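Local coordinates for protein yesU (Bacillus subtilis, PDB 1OQ1) that is of unknown function but has a galectin-like beta-sandwich fold and belongs to a concanavalin-clan family, so carbohydrate binding is possible though unproven, at residues 16-22 against 35-40; 78-84 against 113-119; 104-110 against 138-142. All coordinates share one frame. Numbering follows the deposited sequence.

Contact 1 (16-22 against 35-40)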
loop_
_atom_site.group_PDB
_atom_site.type_symbol
_atom_site.label_atom_id
_atom_site.label_comp_id
_atom_site.label_asym_id
_atom_site.label_seq_id
_atom_site.Cartn_x
_atom_site.Cartn_y
_atom_site.Cartn_z
ATOM N N LEU A 16 -5.996 9.047 -11.299
ATOM C CA LEU A 16 -5.167 8.023 -11.934
ATOM C C LEU A 16 -5.775 7.629 -13.282
ATOM O O LEU A 16 -5.911 6.442 -13.598
ATOM C CB LEU A 16 -5.042 6.790 -11.026
ATOM C CG LEU A 16 -4.305 6.977 -9.694
ATOM C CD1 LEU A 16 -4.360 5.686 -8.886
ATOM C CD2 LEU A 16 -2.857 7.374 -9.951
ATOM N N ARG A 17 -6.134 8.639 -14.073
ATOM C CA ARG A 17 -6.756 8.417 -15.376
ATOM C C ARG A 17 -5.829 8.651 -16.569
ATOM O O ARG A 17 -6.095 8.155 -17.666
ATOM C CB ARG A 17 -8.000 9.300 -15.521
ATOM C CG ARG A 17 -9.081 9.010 -14.489
ATOM C CD ARG A 17 -10.353 9.826 -14.717
ATOM N NE ARG A 17 -11.041 9.460 -15.953
ATOM C CZ ARG A 17 -10.926 10.119 -17.102
ATOM N NH1 ARG A 17 -10.149 11.193 -17.184
ATOM N NH2 ARG A 17 -11.593 9.706 -18.173
ATOM N N SER A 18 -4.753 9.408 -16.364
ATOM C CA SER A 18 -3.815 9.680 -17.452
ATOM C C SER A 18 -2.381 9.816 -16.953
ATOM O O SER A 18 -2.137 9.951 -15.750
ATOM C CB SER A 18 -4.216 10.960 -18.189
ATOM O OG SER A 18 -3.997 12.098 -17.377
ATOM N N LYS A 19 -1.437 9.789 -17.893
ATOM C CA LYS A 19 -0.016 9.906 -17.579
ATOM C C LYS A 19 0.313 11.122 -16.718
ATOM O O LYS A 19 1.166 11.051 -15.834
ATOM C CB LYS A 19 0.799 9.982 -18.873
ATOM C CG LYS A 19 0.574 8.817 -19.816
ATOM C CD LYS A 19 1.295 9.032 -21.141
ATOM C CE LYS A 19 0.989 7.905 -22.117
ATOM N NZ LYS A 19 1.680 8.087 -23.424
ATOM N N SER A 20 -0.353 12.241 -16.980
ATOM C CA SER A 20 -0.097 13.459 -16.220
ATOM C C SER A 20 -0.397 13.289 -14.730
ATOM O O SER A 20 0.164 14.000 -13.899
ATOM C CB SER A 20 -0.920 14.621 -16.785
ATOM O OG SER A 20 -2.306 14.328 -16.749
ATOM N N ASP A 21 -1.273 12.343 -14.396
ATOM C CA ASP A 21 -1.627 12.109 -12.999
ATOM C C ASP A 21 -0.490 11.526 -12.161
ATOM O O ASP A 21 -0.459 11.707 -10.944
ATOM C CB ASP A 21 -2.855 11.198 -12.899
ATOM C CG ASP A 21 -4.126 11.890 -13.348
ATOM O OD1 ASP A 21 -4.261 13.097 -13.064
ATOM O OD2 ASP A 21 -4.993 11.232 -13.966
ATOM N N VAL A 22 0.442 10.825 -12.800
ATOM C CA VAL A 22 1.560 10.249 -12.062
ATOM C C VAL A 22 2.872 10.888 -12.496
ATOM O O VAL A 22 3.940 10.292 -12.368
ATOM C CB VAL A 22 1.647 8.725 -12.268
ATOM C CG1 VAL A 22 0.384 8.063 -11.739
ATOM C CG2 VAL A 22 1.840 8.406 -13.743
ATOM N N PHE A 35 -2.300 3.343 -19.377
ATOM C CA PHE A 35 -3.552 3.986 -18.998
ATOM C C PHE A 35 -4.742 3.618 -19.875
ATOM O O PHE A 35 -5.614 4.447 -20.144
ATOM C CB PHE A 35 -3.376 5.506 -18.945
ATOM C CG PHE A 35 -2.615 5.980 -17.738
ATOM C CD1 PHE A 35 -1.229 6.079 -17.761
ATOM C CD2 PHE A 35 -3.286 6.284 -16.558
ATOM C CE1 PHE A 35 -0.521 6.470 -16.622
ATOM C CE2 PHE A 35 -2.591 6.674 -15.417
ATOM C CZ PHE A 35 -1.202 6.768 -15.450
ATOM N N ASP A 36 -4.775 2.363 -20.307
ATOM C CA ASP A 36 -5.868 1.852 -21.126
ATOM C C ASP A 36 -7.167 2.075 -20.349
ATOM O O ASP A 36 -7.196 1.920 -19.129
ATOM C CB ASP A 36 -5.659 0.358 -21.387
ATOM C CG ASP A 36 -6.626 -0.202 -22.414
ATOM O OD1 ASP A 36 -7.852 -0.063 -22.224
ATOM O OD2 ASP A 36 -6.155 -0.791 -23.411
ATOM N N ASP A 37 -8.237 2.439 -21.049
ATOM C CA ASP A 37 -9.522 2.687 -20.403
ATOM C C ASP A 37 -9.448 3.806 -19.363
ATOM O O ASP A 37 -10.214 3.816 -18.401
ATOM C CB ASP A 37 -10.041 1.414 -19.730
ATOM C CG ASP A 37 -10.427 0.342 -20.727
ATOM O OD1 ASP A 37 -11.319 0.602 -21.560
ATOM O OD2 ASP A 37 -9.840 -0.759 -20.676
ATOM N N HIS A 38 -8.519 4.738 -19.552
ATOM C CA HIS A 38 -8.362 5.865 -18.634
ATOM C C HIS A 38 -8.253 5.443 -17.171
ATOM O O HIS A 38 -8.922 5.995 -16.297
ATOM C CB HIS A 38 -9.533 6.839 -18.807
ATOM C CG HIS A 38 -9.544 7.534 -20.133
ATOM N ND1 HIS A 38 -8.658 8.540 -20.451
ATOM C CD2 HIS A 38 -10.301 7.336 -21.238
ATOM C CE1 HIS A 38 -8.868 8.933 -21.695
ATOM N NE2 HIS A 38 -9.859 8.217 -22.195
ATOM N N SER A 39 -7.401 4.459 -16.915
ATOM C CA SER A 39 -7.180 3.957 -15.566
ATOM C C SER A 39 -5.750 3.435 -15.488
ATOM O O SER A 39 -5.218 2.935 -16.475
ATOM C CB SER A 39 -8.170 2.835 -15.251
ATOM O OG SER A 39 -8.052 1.779 -16.188
ATOM N N LEU A 40 -5.132 3.547 -14.317
ATOM C CA LEU A 40 -3.756 3.092 -14.146
ATOM C C LEU A 40 -3.610 1.573 -14.173
ATOM O O LEU A 40 -4.137 0.870 -13.308
ATOM C CB LEU A 40 -3.176 3.620 -12.830
ATOM C CG LEU A 40 -1.778 3.101 -12.460
ATOM C CD1 LEU A 40 -0.765 3.588 -13.481
ATOM C CD2 LEU A 40 -1.392 3.585 -11.075
#
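Two irregular segments meet here, 16-22 with a short 3-10 turn at residues 19-21 and 35-40 with a tight reversal that runs into a strand at L40. They approach most closely where R17 and H38 have their CA atoms 4.4 Å apart. Backbone carbonyls face CA-H groups in both directions: R17 CA lies 3.4 Å from H38 O, H38 CA lies 3.4 Å from R17 O, and S39 CA lies 3.4 Å from L16 O. Segment 16-22 is braced from within by D21, whose OD2 accepts from R17 N (2.8 Å) and from S18 N (3.0 Å), while D21 N donates to S18 O (2.9 Å). In segment 35-40, D37 and H38 both take left-handed backbone angles, which turn the chain back, and S39 OG donates to D36 O (3.1 Å).

F35 gives the largest share of the buried surface. Its ring slides under the turn, with S18 O (3.3 Å from F35 CE2) and K19 N over one face; V22 CG2, 3.9 Å from F35 CZ, sits at the ring edge. Towards the interior L16 CB meets L40 CB at 4.1 Å. At the outer end R17 NH2 lies over one face of the H38 ring, 3.6 Å from H38 CG.

N14 holds the start of 16-22 and its 3-10 turn, through L16 N and D21 O. Segment 16-22 follows strand 5-14, whereas segment 35-40 links strands 31-34 and 40-44. Both lie against strand 209-222, where L16 touches Y212 and F215, S39 touches V211 and R213, and the L40 backbone bonds to Y212.

Contact 2 (78-84 against 113-119)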
loop_
_atom_site.group_PDB
_atom_site.type_symbol
_atom_site.label_atom_id
_atom_site.label_comp_id
_atom_site.label_asym_id
_atom_site.label_seq_id
_atom_site.Cartn_x
_atom_site.Cartn_y
_atom_site.Cartn_z
ATOM N N CYS A 78 0.075 -7.780 -4.155
ATOM C CA CYS A 78 0.007 -6.333 -4.041
ATOM C C CYS A 78 0.295 -5.928 -2.601
ATOM O O CYS A 78 0.089 -6.711 -1.673
ATOM C CB CYS A 78 -1.362 -5.827 -4.484
ATOM S SG CYS A 78 -1.666 -6.099 -6.253
HETATM N N MSE A 79 0.773 -4.702 -2.419
HETATM C CA MSE A 79 1.126 -4.226 -1.089
HETATM C C MSE A 79 1.154 -2.702 -1.041
HETATM O O MSE A 79 1.691 -2.056 -1.935
HETATM C CB MSE A 79 2.506 -4.781 -0.710
HETATM C CG MSE A 79 2.995 -4.422 0.680
HETATM SE SE MSE A 79 4.844 -4.960 0.968
HETATM C CE MSE A 79 4.653 -6.871 0.724
ATOM N N LEU A 80 0.568 -2.129 0.003
ATOM C CA LEU A 80 0.577 -0.682 0.143
ATOM C C LEU A 80 1.540 -0.282 1.249
ATOM O O LEU A 80 1.485 -0.829 2.347
ATOM C CB LEU A 80 -0.815 -0.149 0.499
ATOM C CG LEU A 80 -0.889 1.380 0.398
ATOM C CD1 LEU A 80 -1.215 1.763 -1.036
ATOM C CD2 LEU A 80 -1.944 1.932 1.334
ATOM N N PHE A 81 2.431 0.652 0.942
ATOM C CA PHE A 81 3.376 1.176 1.921
ATOM C C PHE A 81 2.787 2.515 2.375
ATOM O O PHE A 81 2.225 3.251 1.563
ATOM C CB PHE A 81 4.744 1.442 1.275
ATOM C CG PHE A 81 5.641 0.234 1.205
ATOM C CD1 PHE A 81 6.523 -0.051 2.245
ATOM C CD2 PHE A 81 5.607 -0.616 0.103
ATOM C CE1 PHE A 81 7.362 -1.170 2.185
ATOM C CE2 PHE A 81 6.440 -1.734 0.034
ATOM C CZ PHE A 81 7.320 -2.009 1.078
ATOM N N PHE A 82 2.882 2.817 3.666
ATOM C CA PHE A 82 2.407 4.105 4.180
ATOM C C PHE A 82 3.228 4.551 5.397
ATOM O O PHE A 82 3.913 3.740 6.011
ATOM C CB PHE A 82 0.890 4.074 4.477
ATOM C CG PHE A 82 0.438 2.957 5.383
ATOM C CD1 PHE A 82 -0.035 3.238 6.663
ATOM C CD2 PHE A 82 0.394 1.640 4.929
ATOM C CE1 PHE A 82 -0.553 2.229 7.479
ATOM C CE2 PHE A 82 -0.123 0.618 5.737
ATOM C CZ PHE A 82 -0.599 0.916 7.012
ATOM N N ALA A 83 3.174 5.840 5.730
ATOM C CA ALA A 83 3.957 6.383 6.849
ATOM C C ALA A 83 5.437 6.055 6.618
ATOM O O ALA A 83 6.180 5.747 7.556
ATOM C CB ALA A 83 3.484 5.785 8.184
ATOM N N ALA A 84 5.860 6.135 5.361
ATOM C CA ALA A 84 7.237 5.818 4.989
ATOM C C ALA A 84 8.161 7.033 5.016
ATOM O O ALA A 84 7.850 8.076 4.437
ATOM C CB ALA A 84 7.258 5.175 3.605
ATOM N N ASN A 113 11.731 3.505 7.478
ATOM C CA ASN A 113 10.721 2.909 8.339
ATOM C C ASN A 113 9.434 3.041 7.552
ATOM O O ASN A 113 9.293 3.961 6.747
ATOM C CB ASN A 113 10.556 3.676 9.651
ATOM C CG ASN A 113 11.673 3.410 10.630
ATOM O OD1 ASN A 113 12.174 2.290 10.729
ATOM N ND2 ASN A 113 12.057 4.437 11.380
ATOM N N ALA A 114 8.495 2.130 7.783
ATOM C CA ALA A 114 7.221 2.185 7.088
ATOM C C ALA A 114 6.327 1.035 7.493
ATOM O O ALA A 114 6.800 -0.002 7.953
ATOM C CB ALA A 114 7.444 2.140 5.575
ATOM N N LEU A 115 5.029 1.242 7.329
ATOM C CA LEU A 115 4.049 0.207 7.587
ATOM C C LEU A 115 3.719 -0.296 6.183
ATOM O O LEU A 115 3.684 0.491 5.236
ATOM C CB LEU A 115 2.802 0.798 8.253
ATOM C CG LEU A 115 2.983 1.162 9.731
ATOM C CD1 LEU A 115 1.848 2.054 10.210
ATOM C CD2 LEU A 115 3.048 -0.120 10.544
ATOM N N HIS A 116 3.535 -1.602 6.026
ATOM C CA HIS A 116 3.187 -2.141 4.715
ATOM C C HIS A 116 2.149 -3.238 4.852
ATOM O O HIS A 116 2.308 -4.178 5.636
ATOM C CB HIS A 116 4.419 -2.632 3.921
ATOM C CG HIS A 116 5.525 -3.210 4.753
ATOM N ND1 HIS A 116 6.149 -4.397 4.426
ATOM C CD2 HIS A 116 6.186 -2.723 5.829
ATOM C CE1 HIS A 116 7.149 -4.611 5.263
ATOM N NE2 HIS A 116 7.193 -3.611 6.124
ATOM N N LEU A 117 1.073 -3.090 4.092
ATOM C CA LEU A 117 -0.039 -4.022 4.137
ATOM C C LEU A 117 -0.200 -4.737 2.805
ATOM O O LEU A 117 -0.496 -4.115 1.786
ATOM C CB LEU A 117 -1.316 -3.257 4.491
ATOM C CG LEU A 117 -2.476 -4.012 5.151
ATOM C CD1 LEU A 117 -3.524 -3.009 5.600
ATOM C CD2 LEU A 117 -3.066 -5.023 4.194
ATOM N N SER A 118 0.001 -6.049 2.822
ATOM C CA SER A 118 -0.123 -6.842 1.611
ATOM C C SER A 118 -1.527 -7.406 1.472
ATOM O O SER A 118 -2.156 -7.802 2.458
ATOM C CB SER A 118 0.896 -7.982 1.626
ATOM O OG SER A 118 0.789 -8.723 2.828
ATOM N N TYR A 119 -2.018 -7.418 0.239
ATOM C CA TYR A 119 -3.341 -7.945 -0.064
ATOM C C TYR A 119 -3.259 -8.626 -1.428
ATOM O O TYR A 119 -2.346 -8.360 -2.206
ATOM C CB TYR A 119 -4.385 -6.822 -0.039
ATOM C CG TYR A 119 -4.134 -5.686 -1.000
ATOM C CD1 TYR A 119 -4.737 -5.666 -2.257
ATOM C CD2 TYR A 119 -3.333 -4.603 -0.634
ATOM C CE1 TYR A 119 -4.560 -4.598 -3.125
ATOM C CE2 TYR A 119 -3.148 -3.525 -1.494
ATOM C CZ TYR A 119 -3.765 -3.527 -2.736
ATOM O OH TYR A 119 -3.607 -2.448 -3.572
#
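This is an antiparallel pairing of two interior strands, 76-86 and 112-122, in the seven-stranded sheet of the sandwich, close to the centre of the chain. The short strand axes run 4.5 Å apart at closest approach, with directions at 161°. Three hydrogen-bonded pairs, C78 with Y119, L80 with L117 and F82 with L115, supply six backbone bonds, from L80 N to L117 O at 2.9 Å up to C78 N to Y119 O at 3.2 Å. Non-hydrogen-bonded pairs M79-S118 and F81-H116 alternate with them. The chain turns a corner at A83, where A83 and A84 form a G1 bulge opposite K199.

C78, L80, F82, L115, L117 and Y119 share one face, where L80, F82 and L117 pack on L165 of the other sheet. L115 CB sits 3.7 Å from the centroid of the F82 ring, and C78 CB 3.9 Å from that of Y119. On the other face H116 CB lies 3.9 Å from the F81 ring centroid, and selenomethionine M79 brings SE to the edge of the H116 imidazole, 3.7 Å from ND1.

The chemistry is thus divided: one face is largely apolar and belongs to the sandwich core, whereas on the other H116 bonds to Y104 and S138, and a bound acetate, probably from the crystallisation liquor, lies about 4 Å from the M79 side chain and may mark a small pocket.

Contact 3 (104-110 against 138-142)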
loop_
_atom_site.group_PDB
_atom_site.type_symbol
_atom_site.label_atom_id
_atom_site.label_comp_id
_atom_site.label_asym_id
_atom_site.label_seq_id
_atom_site.Cartn_x
_atom_site.Cartn_y
_atom_site.Cartn_z
ATOM N N TYR A 104 12.664 -6.143 -2.161
ATOM C CA TYR A 104 12.074 -6.115 -0.823
ATOM C C TYR A 104 12.945 -5.775 0.387
ATOM O O TYR A 104 12.574 -4.918 1.184
ATOM C CB TYR A 104 11.300 -7.415 -0.565
ATOM C CG TYR A 104 10.167 -7.272 0.440
ATOM C CD1 TYR A 104 9.537 -6.042 0.647
ATOM C CD2 TYR A 104 9.684 -8.375 1.140
ATOM C CE1 TYR A 104 8.452 -5.919 1.528
ATOM C CE2 TYR A 104 8.597 -8.264 2.015
ATOM C CZ TYR A 104 7.989 -7.035 2.204
ATOM O OH TYR A 104 6.918 -6.924 3.064
ATOM N N PRO A 105 14.109 -6.426 0.543
ATOM C CA PRO A 105 14.963 -6.124 1.695
ATOM C C PRO A 105 15.357 -4.655 1.831
ATOM O O PRO A 105 15.682 -4.195 2.928
ATOM C CB PRO A 105 16.168 -7.037 1.475
ATOM C CG PRO A 105 15.548 -8.229 0.814
ATOM C CD PRO A 105 14.640 -7.577 -0.209
ATOM N N GLU A 106 15.328 -3.920 0.723
ATOM C CA GLU A 106 15.679 -2.503 0.748
ATOM C C GLU A 106 14.613 -1.723 1.504
ATOM O O GLU A 106 14.863 -0.630 2.003
ATOM C CB GLU A 106 15.782 -1.950 -0.673
ATOM C CG GLU A 106 16.702 -2.740 -1.584
ATOM C CD GLU A 106 16.617 -2.282 -3.025
ATOM O OE1 GLU A 106 15.503 -1.930 -3.468
ATOM O OE2 GLU A 106 17.655 -2.289 -3.719
ATOM N N TYR A 107 13.420 -2.306 1.589
ATOM C CA TYR A 107 12.302 -1.662 2.257
ATOM C C TYR A 107 12.071 -2.133 3.687
ATOM O O TYR A 107 11.730 -1.326 4.544
ATOM C CB TYR A 107 11.033 -1.859 1.424
ATOM C CG TYR A 107 11.192 -1.325 0.020
ATOM C CD1 TYR A 107 10.854 -0.005 -0.296
ATOM C CD2 TYR A 107 11.765 -2.113 -0.975
ATOM C CE1 TYR A 107 11.095 0.514 -1.572
ATOM C CE2 TYR A 107 12.010 -1.610 -2.242
ATOM C CZ TYR A 107 11.679 -0.297 -2.535
ATOM O OH TYR A 107 11.967 0.200 -3.785
ATOM N N HIS A 108 12.259 -3.421 3.958
ATOM C CA HIS A 108 12.040 -3.904 5.320
ATOM C C HIS A 108 13.296 -4.010 6.175
ATOM O O HIS A 108 13.204 -4.096 7.403
ATOM C CB HIS A 108 11.274 -5.244 5.312
ATOM C CG HIS A 108 11.994 -6.376 4.645
ATOM N ND1 HIS A 108 13.191 -6.879 5.107
ATOM C CD2 HIS A 108 11.643 -7.155 3.593
ATOM C CE1 HIS A 108 13.544 -7.920 4.375
ATOM N NE2 HIS A 108 12.621 -8.110 3.448
ATOM N N SER A 109 14.461 -3.977 5.533
ATOM C CA SER A 109 15.739 -4.070 6.236
ATOM C C SER A 109 16.761 -3.083 5.665
ATOM O O SER A 109 17.937 -3.421 5.494
ATOM C CB SER A 109 16.292 -5.498 6.133
ATOM O OG SER A 109 15.386 -6.446 6.677
ATOM N N GLY A 110 16.307 -1.867 5.374
ATOM C CA GLY A 110 17.186 -0.852 4.819
ATOM C C GLY A 110 17.332 0.331 5.755
ATOM O O GLY A 110 17.490 0.147 6.962
ATOM N N SER A 138 8.196 -1.931 9.538
ATOM C CA SER A 138 9.646 -1.934 9.343
ATOM C C SER A 138 10.183 -0.555 9.735
ATOM O O SER A 138 9.395 0.373 9.899
ATOM C CB SER A 138 9.975 -2.241 7.879
ATOM O OG SER A 138 9.621 -3.571 7.550
ATOM N N ARG A 139 11.500 -0.397 9.896
ATOM C CA ARG A 139 12.508 -1.446 9.723
ATOM C C ARG A 139 12.296 -2.615 10.678
ATOM O O ARG A 139 11.999 -2.415 11.851
ATOM C CB ARG A 139 13.907 -0.851 9.950
ATOM C CG ARG A 139 15.065 -1.766 9.562
ATOM C CD ARG A 139 16.416 -1.062 9.727
ATOM N NE ARG A 139 17.483 -1.728 8.975
ATOM C CZ ARG A 139 18.058 -2.876 9.326
ATOM N NH1 ARG A 139 19.017 -3.397 8.567
ATOM N NH2 ARG A 139 17.688 -3.498 10.442
ATOM N N GLY A 140 12.438 -3.837 10.171
ATOM C CA GLY A 140 12.266 -4.990 11.034
ATOM C C GLY A 140 11.400 -6.119 10.513
ATOM O O GLY A 140 11.448 -7.212 11.063
ATOM N N PHE A 141 10.598 -5.867 9.479
ATOM C CA PHE A 141 9.748 -6.913 8.910
ATOM C C PHE A 141 8.873 -7.564 9.993
ATOM O O PHE A 141 8.577 -8.759 9.934
ATOM C CB PHE A 141 10.639 -7.972 8.248
ATOM C CG PHE A 141 9.900 -8.932 7.355
ATOM C CD1 PHE A 141 9.248 -8.479 6.213
ATOM C CD2 PHE A 141 9.880 -10.296 7.644
ATOM C CE1 PHE A 141 8.586 -9.371 5.368
ATOM C CE2 PHE A 141 9.220 -11.195 6.807
ATOM C CZ PHE A 141 8.572 -10.730 5.665
ATOM N N HIS A 142 8.448 -6.771 10.971
ATOM C CA HIS A 142 7.640 -7.283 12.072
ATOM C C HIS A 142 6.189 -7.528 11.688
ATOM O O HIS A 142 5.509 -6.630 11.197
ATOM C CB HIS A 142 7.683 -6.306 13.245
ATOM C CG HIS A 142 9.068 -5.973 13.703
ATOM N ND1 HIS A 142 9.913 -6.909 14.259
ATOM C CD2 HIS A 142 9.752 -4.805 13.694
ATOM C CE1 HIS A 142 11.060 -6.331 14.572
ATOM N NE2 HIS A 142 10.988 -5.055 14.240
HETATM O O HOH W 1 20.381 -1.832 6.615
#
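Two hydrogen bonds join the segments. G140 N donates to H108 O (2.9 Å, at 175°), satisfying a carbonyl at the end of helix 105-108, and R139 NE donates to G110 O (2.8 Å). A water extends this second link, accepting from R139 NH1 (2.8 Å) and donating to S109 O (3.1 Å). The guanidinium lies flat over S109 CA.

Packing is aromatic. F141 meets Y104, with CE1 3.5 Å from Y104 CE2, and H108, whose ring centroid is 4.8 Å from that of F141; both pairs are oblique. R136 adds a cation-pi contact to F141.

The turn is shaped locally: a cis peptide precedes R139, and G140 has backbone angles that call for glycine. S138 OG accepts from F141 N (3.2 Å) and bonds to H116, as Y104 OH does. The result is an ST motif with a three-ring aromatic cluster, at a hairpin turn between strands 132-138 and 142-148; the Y104 side chain lies about 3 Å from a bound acetate, probably from crystallisation.

In the fold
From the N terminus, contact 1 comes first: it closes a short loop that holds strands 26-29 and 31-34, one from each sheet, and is complete before the others begin. Contact 2 then joins strands 76-86 and 112-122 around a long connection containing helix 105-108. Contact 3 starts within that connection and ends beyond strand 112-122, at 138-142, so contacts 2 and 3 cross. They also touch: H116 and A114 pair with S138, and H116 and M79 meet Y104, bringing helix, strands and hairpin turn together. Contact 1 lies on the far side of the chain's centre, with its centre about 30 Å from that of contact 3.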